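Local structure of Rho GTPase-activating protein 26 (Gallus gallus, 1F7C) at residues Ile122-Leu127 with Val134-Ser139; Gln116-Phe121 with Lys199-Val204; Gln69-Ile74 with Thr98-Thr103. The protein is a GTPase-activating protein for RhoA and Cdc42, of which this chain is the Rho-GAP (BH) domain that acts on the GTPase. All coordinates share one frame; numbering follows the deposited sequence.

Contact 1. Residues Ile122-Leu127 with Val134-Ser139; sequences IKAAKL and VSEIHS
A chi1 of -71° in I137 places CG1 anti to the carbonyl carbon, beside the backbone N, and this branch is the one that meets A124: CG1 lies 3.8 Å from A124 CB. The E136 chain bends at chi2 (-64°), turning its carboxylate away from 122-127 so that the aliphatic base, CB and CG, makes the contact. There E136 CB lies 3.6 Å from A124 CB. The A124 methyl group therefore rests on two successive residues of 134-139, touching the CB of one and the CG1 of the other. Having no side chain beyond CB, A124 lets the backbones come close, its CA standing 5.9 Å from E136 CA.

Nearer the surface, L127 extends the contact past the helical part of its segment. Its CD1 comes to 4.0 Å from E136 CG, and the two side chains cross at about a right angle, so the leucine meets the methylene part of E136. All these approaches are carbon to carbon, and the 158 Å² buried in total marks a small, mainly apolar interface.

The contact packs the end of helix 115-125 against helix 130-141, its successor in the chain. Helix 198-210 borders both segments: A125 reaches V204 and I137 reaches I207, while L127 folds back onto S132 and R133 near the start of helix 130-141.

Contact 2. Residues Gln116-Phe121 with Lys199-Val204; sequences QFQRSF and KFQNIV
F121, whose main chain meets V204, gives its backbone N to F117 O at 3.1 Å. S120 N also approaches F117 O, in a weak bond, so two N-H groups of the same helix converge on one carbonyl. In the facing helix V204 N bonds to F200 O, again at 3.1 Å. The polar bonding within these segments thus runs along each helix, and the join between them is made by packing.

The valine carries that packing. With CG1 anti to the backbone N (chi1 166°), V204 CG2 falls beside that N, anti to the carbonyl carbon, and rests 3.4 Å from F121 O. The same CG2 is 4.3 Å from F121 CB, a looser apolar approach. V204 and F121 account for most of the 125 Å² buried. At the other end, the nearest atoms of the two amides as modelled are both nitrogens, Q118 NE2 and Q201 NE2, 4.3 Å apart, so the amides are neighbours without a bond.

The contact brings together helix 115-125 and helix 198-210, far apart in sequence. F121 also packs on M113 and on L140 of helix 130-141, Q201 touches P187, and N202 turns to V178 and P182 of helix 173-184.

Contact 3. Residues Gln69-Ile74 with Thr98-Thr103; sequences QKLLSI and TSALKT
A100, L72 and T103 have the most surface covered here, and they meet as a methyl, a branched leucine end and a hydroxyl. L72 divides its two methyls between the other pair. Its CD2 lies 4.1 Å from A100 CB and 3.8 Å from A100 O, so it covers both the side chain and the carbonyl of the alanine. CD1 instead comes to 3.2 Å from T103 OG1, a close carbon-to-oxygen approach.

The hydroxyl is occupied within its own helix. A chi1 of 67° puts T103 OG1 between the backbone N and the carbonyl carbon, from where it donates to A100 O at 3.2 Å; the donor stands 35° out of the carbonyl plane. A100 O is thus touched by L72 CD2 from the facing helix and bonded by T103 from its own. An alanine at T103 has no hydroxyl to give A100 O, and would probably leave a gap where OG1 now meets L72 CD1. L71 completes the apolar patch, its CD2 lying 4.1 Å from A100 CB, so that two successive leucines share one methyl.

The helix segments cross at 68°, their axes 9.3 Å apart at closest approach, which brings L72 CA to 6.2 Å from A100 CA. Helix 65-76 packs on one face of helix 94-106, where S99 and T103 also touch V68. L101 turns away, to I41, C44 and I45 of helix 35-51 and F180 of helix 173-184. K102 NZ hydrogen-bonds to Y59 O, just before R60, the predicted arginine finger, while L71 leans on W92 in the loop before helix 94-106.

How the contacts relate
Contacts 1 and 2 belong to one cluster: they share helix 115-125, their centres are 8 Å apart, and contact 1 is nested inside the chain loop that contact 2 closes. They touch directly, K126 CG lying 3.5 Å from F200 CE2. Contact 3 stands on the opposite side of the chain's centre, its own centre 26 Å from that of contact 2 and 32 Å from that of contact 1. All four touching residues of contact 2 are buried, whereas contact 1 reaches the exposed E136 and contact 3 the partly exposed T103. Chemically, contact 1 meets carbon to carbon, contact 2 sets a methyl against a carbonyl, and contact 3 adds a hydroxyl.

Contact 1. Residues Ile122-Leu127 with Val134-Ser139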
loop_
_atom_site.group_PDB
_atom_site.type_symbol
_atom_site.label_atom_id
_atom_site.label_comp_id
_atom_site.label_asym_id
_atom_site.label_seq_id
_atom_site.Cartn_x
_atom_site.Cartn_y
_atom_site.Cartn_z
ATOM N N ILE A 122 -13.029 8.713 -1.272
ATOM C CA ILE A 122 -14.108 7.889 -1.796
ATOM C C ILE A 122 -14.948 8.694 -2.775
ATOM O O ILE A 122 -15.292 8.213 -3.857
ATOM C CB ILE A 122 -15.023 7.367 -0.651
ATOM C CG1 ILE A 122 -14.277 6.319 0.174
ATOM C CG2 ILE A 122 -16.311 6.785 -1.221
ATOM C CD1 ILE A 122 -13.767 5.153 -0.638
ATOM N N LYS A 123 -15.270 9.927 -2.395
ATOM C CA LYS A 123 -16.083 10.789 -3.239
ATOM C C LYS A 123 -15.415 11.074 -4.580
ATOM O O LYS A 123 -16.088 11.162 -5.614
ATOM C CB LYS A 123 -16.390 12.094 -2.510
ATOM N N ALA A 124 -14.094 11.218 -4.566
ATOM C CA ALA A 124 -13.347 11.497 -5.787
ATOM C C ALA A 124 -13.340 10.296 -6.729
ATOM O O ALA A 124 -13.454 10.450 -7.941
ATOM C CB ALA A 124 -11.919 11.908 -5.444
ATOM N N ALA A 125 -13.213 9.098 -6.166
ATOM C CA ALA A 125 -13.190 7.873 -6.963
ATOM C C ALA A 125 -14.529 7.612 -7.647
ATOM O O ALA A 125 -14.617 6.782 -8.553
ATOM C CB ALA A 125 -12.815 6.686 -6.077
ATOM N N LYS A 126 -15.566 8.320 -7.209
ATOM C CA LYS A 126 -16.905 8.165 -7.768
ATOM C C LYS A 126 -17.185 9.038 -8.991
ATOM O O LYS A 126 -18.124 8.772 -9.741
ATOM C CB LYS A 126 -17.957 8.474 -6.705
ATOM C CG LYS A 126 -18.201 7.381 -5.692
ATOM C CD LYS A 126 -19.186 7.896 -4.671
ATOM C CE LYS A 126 -19.723 6.807 -3.775
ATOM N NZ LYS A 126 -20.749 7.384 -2.868
ATOM N N LEU A 127 -16.390 10.084 -9.186
ATOM C CA LEU A 127 -16.580 10.973 -10.323
ATOM C C LEU A 127 -16.788 10.184 -11.611
ATOM O O LEU A 127 -16.111 9.184 -11.857
ATOM C CB LEU A 127 -15.384 11.914 -10.449
ATOM C CG LEU A 127 -15.424 13.079 -9.456
ATOM C CD1 LEU A 127 -14.055 13.710 -9.290
ATOM C CD2 LEU A 127 -16.430 14.096 -9.956
ATOM N N VAL A 134 -8.628 11.455 -11.203
ATOM C CA VAL A 134 -7.201 11.547 -10.947
ATOM C C VAL A 134 -6.823 12.913 -10.369
ATOM O O VAL A 134 -6.025 12.992 -9.432
ATOM C CB VAL A 134 -6.404 11.259 -12.234
ATOM C CG1 VAL A 134 -4.915 11.383 -11.980
ATOM C CG2 VAL A 134 -6.727 9.863 -12.711
ATOM N N SER A 135 -7.414 13.978 -10.909
ATOM C CA SER A 135 -7.139 15.343 -10.458
ATOM C C SER A 135 -7.460 15.546 -8.983
ATOM O O SER A 135 -6.635 16.050 -8.229
ATOM C CB SER A 135 -7.954 16.337 -11.281
ATOM O OG SER A 135 -8.001 15.931 -12.632
ATOM N N GLU A 136 -8.671 15.165 -8.582
ATOM C CA GLU A 136 -9.098 15.303 -7.186
ATOM C C GLU A 136 -8.236 14.492 -6.234
ATOM O O GLU A 136 -7.845 14.977 -5.174
ATOM C CB GLU A 136 -10.564 14.880 -7.022
ATOM C CG GLU A 136 -11.551 16.018 -7.234
ATOM C CD GLU A 136 -11.411 17.119 -6.185
ATOM O OE1 GLU A 136 -12.023 18.193 -6.372
ATOM O OE2 GLU A 136 -10.701 16.911 -5.172
ATOM N N ILE A 137 -7.945 13.255 -6.618
ATOM C CA ILE A 137 -7.125 12.385 -5.798
ATOM C C ILE A 137 -5.714 12.954 -5.742
ATOM O O ILE A 137 -5.075 12.950 -4.690
ATOM C CB ILE A 137 -7.143 10.944 -6.365
ATOM C CG1 ILE A 137 -8.531 10.342 -6.112
ATOM C CG2 ILE A 137 -6.048 10.093 -5.721
ATOM C CD1 ILE A 137 -8.769 8.972 -6.695
ATOM N N HIS A 138 -5.241 13.467 -6.874
ATOM C CA HIS A 138 -3.910 14.057 -6.945
ATOM C C HIS A 138 -3.814 15.194 -5.924
ATOM O O HIS A 138 -2.886 15.250 -5.121
ATOM C CB HIS A 138 -3.643 14.602 -8.352
ATOM C CG HIS A 138 -2.268 15.168 -8.533
ATOM N ND1 HIS A 138 -1.889 15.856 -9.663
ATOM C CD2 HIS A 138 -1.173 15.131 -7.733
ATOM C CE1 HIS A 138 -0.624 16.220 -9.555
ATOM N NE2 HIS A 138 -0.166 15.791 -8.393
ATOM N N SER A 139 -4.784 16.099 -5.973
ATOM C CA SER A 139 -4.839 17.220 -5.050
ATOM C C SER A 139 -4.956 16.753 -3.594
ATOM O O SER A 139 -4.342 17.330 -2.691
ATOM C CB SER A 139 -6.029 18.109 -5.392
ATOM O OG SER A 139 -6.242 19.039 -4.351
#

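Contact 2. Residues Gln116-Phe121 with Lys199-Val204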
loop_
_atom_site.group_PDB
_atom_site.type_symbol
_atom_site.label_atom_id
_atom_site.label_comp_id
_atom_site.label_asym_id
_atom_site.label_seq_id
_atom_site.Cartn_x
_atom_site.Cartn_y
_atom_site.Cartn_z
ATOM N N GLN A 116 -9.493 11.318 8.535
ATOM C CA GLN A 116 -9.842 12.689 8.182
ATOM C C GLN A 116 -9.992 12.955 6.682
ATOM O O GLN A 116 -10.697 13.887 6.294
ATOM C CB GLN A 116 -8.798 13.636 8.791
ATOM C CG GLN A 116 -8.836 15.084 8.316
ATOM C CD GLN A 116 -7.945 15.993 9.162
ATOM O OE1 GLN A 116 -6.765 15.701 9.395
ATOM N NE2 GLN A 116 -8.512 17.103 9.626
ATOM N N PHE A 117 -9.347 12.160 5.830
ATOM C CA PHE A 117 -9.466 12.387 4.381
ATOM C C PHE A 117 -10.225 11.290 3.636
ATOM O O PHE A 117 -10.613 11.475 2.487
ATOM C CB PHE A 117 -8.086 12.539 3.721
ATOM C CG PHE A 117 -7.360 13.818 4.067
ATOM C CD1 PHE A 117 -6.545 13.894 5.197
ATOM C CD2 PHE A 117 -7.447 14.934 3.228
ATOM C CE1 PHE A 117 -5.821 15.059 5.488
ATOM C CE2 PHE A 117 -6.728 16.109 3.506
ATOM C CZ PHE A 117 -5.911 16.170 4.638
ATOM N N GLN A 118 -10.439 10.154 4.290
ATOM C CA GLN A 118 -11.127 9.025 3.665
ATOM C C GLN A 118 -12.359 9.376 2.848
ATOM O O GLN A 118 -12.420 9.087 1.659
ATOM C CB GLN A 118 -11.488 7.972 4.719
ATOM C CG GLN A 118 -10.270 7.267 5.320
ATOM C CD GLN A 118 -10.538 5.806 5.664
ATOM O OE1 GLN A 118 -9.645 5.090 6.118
ATOM N NE2 GLN A 118 -11.773 5.358 5.443
ATOM N N ARG A 119 -13.343 9.996 3.480
ATOM C CA ARG A 119 -14.566 10.375 2.787
ATOM C C ARG A 119 -14.289 11.127 1.495
ATOM O O ARG A 119 -14.976 10.929 0.494
ATOM C CB ARG A 119 -15.439 11.227 3.709
ATOM C CG ARG A 119 -16.041 10.435 4.856
ATOM C CD ARG A 119 -16.585 11.350 5.936
ATOM N NE ARG A 119 -17.492 10.641 6.833
ATOM C CZ ARG A 119 -18.035 11.175 7.921
ATOM N NH1 ARG A 119 -17.758 12.431 8.254
ATOM N NH2 ARG A 119 -18.867 10.457 8.668
ATOM N N SER A 120 -13.283 11.993 1.517
ATOM C CA SER A 120 -12.930 12.768 0.329
ATOM C C SER A 120 -12.406 11.851 -0.771
ATOM O O SER A 120 -12.802 11.973 -1.925
ATOM C CB SER A 120 -11.873 13.822 0.670
ATOM O OG SER A 120 -12.375 14.767 1.599
ATOM N N PHE A 121 -11.522 10.925 -0.407
ATOM C CA PHE A 121 -10.959 9.988 -1.377
ATOM C C PHE A 121 -12.029 9.122 -2.042
ATOM O O PHE A 121 -11.954 8.838 -3.232
ATOM C CB PHE A 121 -9.906 9.095 -0.713
ATOM C CG PHE A 121 -8.553 9.751 -0.566
ATOM C CD1 PHE A 121 -8.041 10.061 0.692
ATOM C CD2 PHE A 121 -7.783 10.040 -1.686
ATOM C CE1 PHE A 121 -6.773 10.652 0.828
ATOM C CE2 PHE A 121 -6.518 10.628 -1.560
ATOM C CZ PHE A 121 -6.015 10.933 -0.298
ATOM N N LYS A 199 -16.315 -0.873 -2.185
ATOM C CA LYS A 199 -15.734 -1.155 -3.482
ATOM C C LYS A 199 -14.880 0.006 -3.987
ATOM O O LYS A 199 -13.837 -0.217 -4.598
ATOM C CB LYS A 199 -16.826 -1.484 -4.502
ATOM C CG LYS A 199 -17.843 -0.379 -4.711
ATOM C CD LYS A 199 -18.813 -0.740 -5.820
ATOM C CE LYS A 199 -19.554 -2.033 -5.503
ATOM N NZ LYS A 199 -20.422 -1.887 -4.304
ATOM N N PHE A 200 -15.314 1.239 -3.737
ATOM C CA PHE A 200 -14.551 2.400 -4.190
ATOM C C PHE A 200 -13.244 2.582 -3.432
ATOM O O PHE A 200 -12.358 3.290 -3.891
ATOM C CB PHE A 200 -15.378 3.673 -4.087
ATOM C CG PHE A 200 -16.602 3.659 -4.940
ATOM C CD1 PHE A 200 -17.760 3.030 -4.500
ATOM C CD2 PHE A 200 -16.595 4.249 -6.198
ATOM C CE1 PHE A 200 -18.901 2.986 -5.305
ATOM C CE2 PHE A 200 -17.726 4.213 -7.011
ATOM C CZ PHE A 200 -18.885 3.579 -6.564
ATOM N N GLN A 201 -13.121 1.959 -2.270
ATOM C CA GLN A 201 -11.878 2.064 -1.523
ATOM C C GLN A 201 -10.816 1.386 -2.382
ATOM O O GLN A 201 -9.653 1.787 -2.395
ATOM C CB GLN A 201 -11.976 1.336 -0.186
ATOM C CG GLN A 201 -13.152 1.757 0.675
ATOM C CD GLN A 201 -12.972 1.330 2.124
ATOM O OE1 GLN A 201 -12.468 0.239 2.408
ATOM N NE2 GLN A 201 -13.390 2.188 3.048
ATOM N N ASN A 202 -11.237 0.355 -3.108
ATOM C CA ASN A 202 -10.348 -0.393 -3.977
ATOM C C ASN A 202 -9.984 0.390 -5.244
ATOM O O ASN A 202 -8.857 0.307 -5.718
ATOM C CB ASN A 202 -10.985 -1.737 -4.335
ATOM C CG ASN A 202 -11.276 -2.585 -3.109
ATOM O OD1 ASN A 202 -10.933 -2.212 -1.988
ATOM N ND2 ASN A 202 -11.907 -3.735 -3.318
ATOM N N ILE A 203 -10.937 1.152 -5.775
ATOM C CA ILE A 203 -10.712 1.962 -6.974
ATOM C C ILE A 203 -9.653 3.034 -6.698
ATOM O O ILE A 203 -8.854 3.394 -7.574
ATOM C CB ILE A 203 -12.016 2.674 -7.427
ATOM C CG1 ILE A 203 -13.106 1.636 -7.716
ATOM C CG2 ILE A 203 -11.755 3.521 -8.658
ATOM C CD1 ILE A 203 -12.717 0.606 -8.758
ATOM N N VAL A 204 -9.657 3.543 -5.472
ATOM C CA VAL A 204 -8.707 4.563 -5.071
ATOM C C VAL A 204 -7.281 4.000 -5.178
ATOM O O VAL A 204 -6.396 4.645 -5.744
ATOM C CB VAL A 204 -9.004 5.053 -3.616
ATOM C CG1 VAL A 204 -7.827 5.843 -3.065
ATOM C CG2 VAL A 204 -10.255 5.935 -3.613
#

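Contact 3. Residues Gln69-Ile74 with Thr98-Thr103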
loop_
_atom_site.group_PDB
_atom_site.type_symbol
_atom_site.label_atom_id
_atom_site.label_comp_id
_atom_site.label_asym_id
_atom_site.label_seq_id
_atom_site.Cartn_x
_atom_site.Cartn_y
_atom_site.Cartn_z
ATOM N N GLN A 69 5.145 -12.405 12.923
ATOM C CA GLN A 69 5.355 -11.686 14.179
ATOM C C GLN A 69 6.820 -11.691 14.597
ATOM O O GLN A 69 7.326 -10.705 15.137
ATOM C CB GLN A 69 4.515 -12.309 15.299
ATOM C CG GLN A 69 3.012 -12.233 15.093
ATOM C CD GLN A 69 2.532 -10.815 14.873
ATOM O OE1 GLN A 69 3.047 -9.873 15.480
ATOM N NE2 GLN A 69 1.534 -10.653 14.013
ATOM N N LYS A 70 7.495 -12.807 14.346
ATOM C CA LYS A 70 8.898 -12.937 14.711
ATOM C C LYS A 70 9.796 -12.027 13.882
ATOM O O LYS A 70 10.775 -11.484 14.393
ATOM C CB LYS A 70 9.353 -14.393 14.569
ATOM C CG LYS A 70 10.766 -14.628 15.074
ATOM C CD LYS A 70 11.158 -16.093 15.016
ATOM C CE LYS A 70 12.595 -16.291 15.485
ATOM N NZ LYS A 70 13.008 -17.720 15.412
ATOM N N LEU A 71 9.472 -11.867 12.602
ATOM C CA LEU A 71 10.261 -10.998 11.737
ATOM C C LEU A 71 10.001 -9.559 12.161
ATOM O O LEU A 71 10.923 -8.743 12.235
ATOM C CB LEU A 71 9.872 -11.196 10.265
ATOM C CG LEU A 71 10.445 -10.203 9.242
ATOM C CD1 LEU A 71 11.960 -10.164 9.335
ATOM C CD2 LEU A 71 10.009 -10.600 7.843
ATOM N N LEU A 72 8.738 -9.261 12.450
ATOM C CA LEU A 72 8.350 -7.925 12.883
ATOM C C LEU A 72 9.138 -7.499 14.116
ATOM O O LEU A 72 9.761 -6.435 14.127
ATOM C CB LEU A 72 6.850 -7.877 13.181
ATOM C CG LEU A 72 5.958 -7.747 11.947
ATOM C CD1 LEU A 72 4.493 -7.794 12.338
ATOM C CD2 LEU A 72 6.276 -6.432 11.256
ATOM N N SER A 73 9.120 -8.339 15.147
ATOM C CA SER A 73 9.831 -8.043 16.388
ATOM C C SER A 73 11.303 -7.734 16.134
ATOM O O SER A 73 11.913 -6.950 16.858
ATOM C CB SER A 73 9.709 -9.217 17.361
ATOM O OG SER A 73 10.334 -10.377 16.839
ATOM N N ILE A 74 11.876 -8.346 15.105
ATOM C CA ILE A 74 13.275 -8.102 14.781
ATOM C C ILE A 74 13.430 -6.799 14.005
ATOM O O ILE A 74 14.472 -6.142 14.074
ATOM C CB ILE A 74 13.865 -9.248 13.937
ATOM C CG1 ILE A 74 13.785 -10.558 14.717
ATOM C CG2 ILE A 74 15.314 -8.936 13.571
ATOM C CD1 ILE A 74 14.365 -11.747 13.977
ATOM N N THR A 98 5.923 -10.277 2.923
ATOM C CA THR A 98 4.818 -9.456 2.427
ATOM C C THR A 98 3.739 -9.355 3.495
ATOM O O THR A 98 3.025 -8.354 3.578
ATOM C CB THR A 98 4.172 -10.020 1.132
ATOM O OG1 THR A 98 3.628 -11.318 1.384
ATOM C CG2 THR A 98 5.205 -10.109 0.018
ATOM N N SER A 99 3.614 -10.399 4.308
ATOM C CA SER A 99 2.629 -10.389 5.378
ATOM C C SER A 99 3.080 -9.428 6.473
ATOM O O SER A 99 2.259 -8.752 7.089
ATOM C CB SER A 99 2.426 -11.797 5.937
ATOM O OG SER A 99 1.551 -12.539 5.100
ATOM N N ALA A 100 4.390 -9.350 6.689
ATOM C CA ALA A 100 4.930 -8.454 7.694
ATOM C C ALA A 100 4.563 -7.031 7.314
ATOM O O ALA A 100 4.134 -6.239 8.158
ATOM C CB ALA A 100 6.438 -8.598 7.775
ATOM N N LEU A 101 4.732 -6.711 6.033
ATOM C CA LEU A 101 4.425 -5.386 5.532
ATOM C C LEU A 101 2.951 -5.027 5.724
ATOM O O LEU A 101 2.632 -3.915 6.146
ATOM C CB LEU A 101 4.816 -5.287 4.052
ATOM C CG LEU A 101 4.580 -3.949 3.347
ATOM C CD1 LEU A 101 5.604 -3.765 2.243
ATOM C CD2 LEU A 101 3.170 -3.887 2.789
ATOM N N LYS A 102 2.052 -5.960 5.427
ATOM C CA LYS A 102 0.626 -5.685 5.575
ATOM C C LYS A 102 0.172 -5.538 7.034
ATOM O O LYS A 102 -0.622 -4.652 7.352
ATOM C CB LYS A 102 -0.210 -6.770 4.882
ATOM C CG LYS A 102 0.048 -6.905 3.389
ATOM C CD LYS A 102 -1.062 -7.665 2.687
ATOM C CE LYS A 102 -1.267 -9.047 3.274
ATOM N NZ LYS A 102 -2.488 -9.712 2.724
ATOM N N THR A 103 0.662 -6.398 7.920
ATOM C CA THR A 103 0.265 -6.304 9.322
ATOM C C THR A 103 0.802 -5.018 9.959
ATOM O O THR A 103 0.135 -4.425 10.805
ATOM C CB THR A 103 0.727 -7.540 10.141
ATOM O OG1 THR A 103 2.154 -7.562 10.225
ATOM C CG2 THR A 103 0.243 -8.824 9.484
#